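PDB 1Y0N: UPF0270 protein PA3463, which is of unknown function but belongs to the UPF0270 family of small, uncharacterised bacterial proteins. Local coordinates for residues Asn17-Phe22 against Cys63-Arg68. Residues are numbered along the deposited sequence; the frame is centred on the assembly and turned at random.
Sequences NLLEDF and CQLMLR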
loop_
_atom_site.group_PDB
_atom_site.type_symbol
_atom_site.label_atom_id
_atom_site.label_comp_id
_atom_site.label_asym_id
_atom_site.label_seq_id
_atom_site.Cartn_x
_atom_site.Cartn_y
_atom_site.Cartn_z
ATOM N N ASN A 17 -8.040 -0.191 -5.793
ATOM C CA ASN A 17 -7.973 1.252 -5.919
ATOM C C ASN A 17 -6.651 1.796 -5.323
ATOM O O ASN A 17 -6.017 2.642 -5.918
ATOM C CB ASN A 17 -9.168 1.958 -5.202
ATOM C CG ASN A 17 -10.555 1.677 -5.850
ATOM O OD1 ASN A 17 -10.665 1.454 -7.047
ATOM N ND2 ASN A 17 -11.611 1.712 -5.027
ATOM N N LEU A 18 -6.269 1.329 -4.137
ATOM C CA LEU A 18 -4.947 1.716 -3.535
ATOM C C LEU A 18 -3.755 1.307 -4.464
ATOM O O LEU A 18 -2.798 2.063 -4.622
ATOM C CB LEU A 18 -4.758 1.051 -2.137
ATOM C CG LEU A 18 -5.701 1.304 -0.924
ATOM C CD1 LEU A 18 -5.185 0.655 0.355
ATOM C CD2 LEU A 18 -5.851 2.740 -0.632
ATOM N N LEU A 19 -3.830 0.101 -5.049
ATOM C CA LEU A 19 -2.761 -0.384 -5.944
ATOM C C LEU A 19 -2.649 0.477 -7.188
ATOM O O LEU A 19 -1.563 0.880 -7.566
ATOM C CB LEU A 19 -2.980 -1.864 -6.328
ATOM C CG LEU A 19 -2.625 -2.856 -5.223
ATOM C CD1 LEU A 19 -3.312 -4.191 -5.535
ATOM C CD2 LEU A 19 -1.120 -3.035 -5.109
ATOM N N GLU A 20 -3.799 0.780 -7.809
ATOM C CA GLU A 20 -3.872 1.664 -8.968
ATOM C C GLU A 20 -3.367 3.060 -8.650
ATOM O O GLU A 20 -2.533 3.594 -9.412
ATOM C CB GLU A 20 -5.305 1.646 -9.574
ATOM C CG GLU A 20 -5.511 2.682 -10.625
ATOM C CD GLU A 20 -6.688 2.375 -11.564
ATOM O OE1 GLU A 20 -7.468 1.385 -11.311
ATOM O OE2 GLU A 20 -6.780 3.156 -12.560
ATOM N N ASP A 21 -3.797 3.640 -7.514
ATOM C CA ASP A 21 -3.256 4.946 -7.068
ATOM C C ASP A 21 -1.745 4.906 -6.999
ATOM O O ASP A 21 -1.061 5.776 -7.524
ATOM C CB ASP A 21 -3.798 5.358 -5.683
ATOM C CG ASP A 21 -5.288 5.727 -5.729
ATOM O OD1 ASP A 21 -5.821 5.865 -6.843
ATOM O OD2 ASP A 21 -5.919 5.834 -4.649
ATOM N N PHE A 22 -1.215 3.866 -6.382
ATOM C CA PHE A 22 0.241 3.770 -6.099
ATOM C C PHE A 22 1.014 3.737 -7.387
ATOM O O PHE A 22 1.973 4.483 -7.559
ATOM C CB PHE A 22 0.488 2.533 -5.213
ATOM C CG PHE A 22 1.932 2.224 -4.979
ATOM C CD1 PHE A 22 2.698 3.001 -4.126
ATOM C CD2 PHE A 22 2.533 1.157 -5.654
ATOM C CE1 PHE A 22 4.069 2.723 -3.920
ATOM C CE2 PHE A 22 3.890 0.830 -5.435
ATOM C CZ PHE A 22 4.664 1.632 -4.596
ATOM N N CYS A 63 -6.404 5.476 3.677
ATOM C CA CYS A 63 -5.331 4.504 3.466
ATOM C C CYS A 63 -4.425 4.999 2.381
ATOM O O CYS A 63 -4.853 5.723 1.449
ATOM C CB CYS A 63 -5.874 3.133 3.002
ATOM S SG CYS A 63 -6.436 2.022 4.300
ATOM N N GLN A 64 -3.174 4.571 2.460
ATOM C CA GLN A 64 -2.280 4.738 1.322
ATOM C C GLN A 64 -1.198 3.618 1.225
ATOM O O GLN A 64 -0.618 3.217 2.210
ATOM C CB GLN A 64 -1.611 6.128 1.401
ATOM C CG GLN A 64 -0.698 6.433 0.232
ATOM C CD GLN A 64 -0.459 7.886 0.094
ATOM O OE1 GLN A 64 0.496 8.318 -0.557
ATOM N NE2 GLN A 64 -1.334 8.676 0.711
ATOM N N LEU A 65 -0.960 3.152 0.003
ATOM C CA LEU A 65 0.100 2.218 -0.267
ATOM C C LEU A 65 1.397 3.013 -0.379
ATOM O O LEU A 65 1.397 4.065 -1.019
ATOM C CB LEU A 65 -0.130 1.524 -1.597
ATOM C CG LEU A 65 -0.131 0.017 -1.486
ATOM C CD1 LEU A 65 -1.579 -0.344 -1.871
ATOM C CD2 LEU A 65 0.798 -0.623 -2.447
ATOM N N MET A 66 2.456 2.532 0.286
ATOM C CA MET A 66 3.782 3.174 0.253
ATOM C C MET A 66 4.890 2.105 0.177
ATOM O O MET A 66 4.750 1.015 0.706
ATOM C CB MET A 66 3.980 4.081 1.515
ATOM C CG MET A 66 3.295 5.553 1.445
ATOM S SD MET A 66 3.815 6.543 2.831
ATOM C CE MET A 66 5.268 7.154 1.978
ATOM N N LEU A 67 5.999 2.428 -0.458
ATOM C CA LEU A 67 7.207 1.603 -0.353
ATOM C C LEU A 67 7.719 1.684 1.107
ATOM O O LEU A 67 7.763 2.754 1.699
ATOM C CB LEU A 67 8.325 2.112 -1.290
ATOM C CG LEU A 67 8.165 1.905 -2.809
ATOM C CD1 LEU A 67 9.307 2.560 -3.633
ATOM C CD2 LEU A 67 8.085 0.410 -3.077
ATOM N N ARG A 68 7.995 0.547 1.688
ATOM C CA ARG A 68 8.613 0.458 3.051
ATOM C C ARG A 68 9.781 1.445 3.183
ATOM O O ARG A 68 9.950 2.032 4.226
ATOM C CB ARG A 68 9.142 -0.968 3.295
ATOM C CG ARG A 68 9.752 -1.147 4.733
ATOM C CD ARG A 68 10.328 -2.592 4.916
ATOM N NE ARG A 68 9.206 -3.509 5.037
ATOM C CZ ARG A 68 8.501 -3.701 6.142
ATOM N NH1 ARG A 68 8.829 -3.125 7.307
ATOM N NH2 ARG A 68 7.444 -4.471 6.072
HETATM O O HOH W 1 -2.206 3.899 -2.490
#
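Helix-on-sheet packing joins L18, L19 and F22 of helix 12-24 to C63, L65 and L67 of the outer strand 63-67. The segment axes approach to 7.7 Å and cross at -49°. L65 sits at the centre of the interface: it has the largest area buried by the opposing segment, 111 Å², and touches L18, L19 and F22. Its two methyls divide the work. CD1 presses on L18 CB at 3.5 Å, tighter than usual van der Waals contact, while CD2 meets L19 CD2 and also lies over one face of the F22 ring, offset toward the rim. That second meeting is a CH-pi contact, with CD2 4.3 Å from the ring centroid and 23° off the normal. The first torsion of L65 lies well away from a staggered position, consistent with a strained fit. F22 has CG anti to its backbone N (chi1 173°), beside the carbonyl carbon; the ring beyond it reaches the strand, where its CD1 meets L65 O at 3.5 Å, and L67 comes to the ring edge, with CD2 3.9 Å from F22 CZ. Near the other end of the contact, both methyls of L18 touch C63 CB, CD1 and CD2 each 3.7 Å from it. The polar link is a water that donates to L18 O and accepts from L65 N, each 2.9 Å away; it thus bridges a helix carbonyl, which also takes the F22 N-H, to a strand amide. Strand 63-67 pairs through Q64 and M66 with the central strand 52-56, where I54 touches L65, while on the helix side L19 packs against A43, R44 and L47 of helix 36-48.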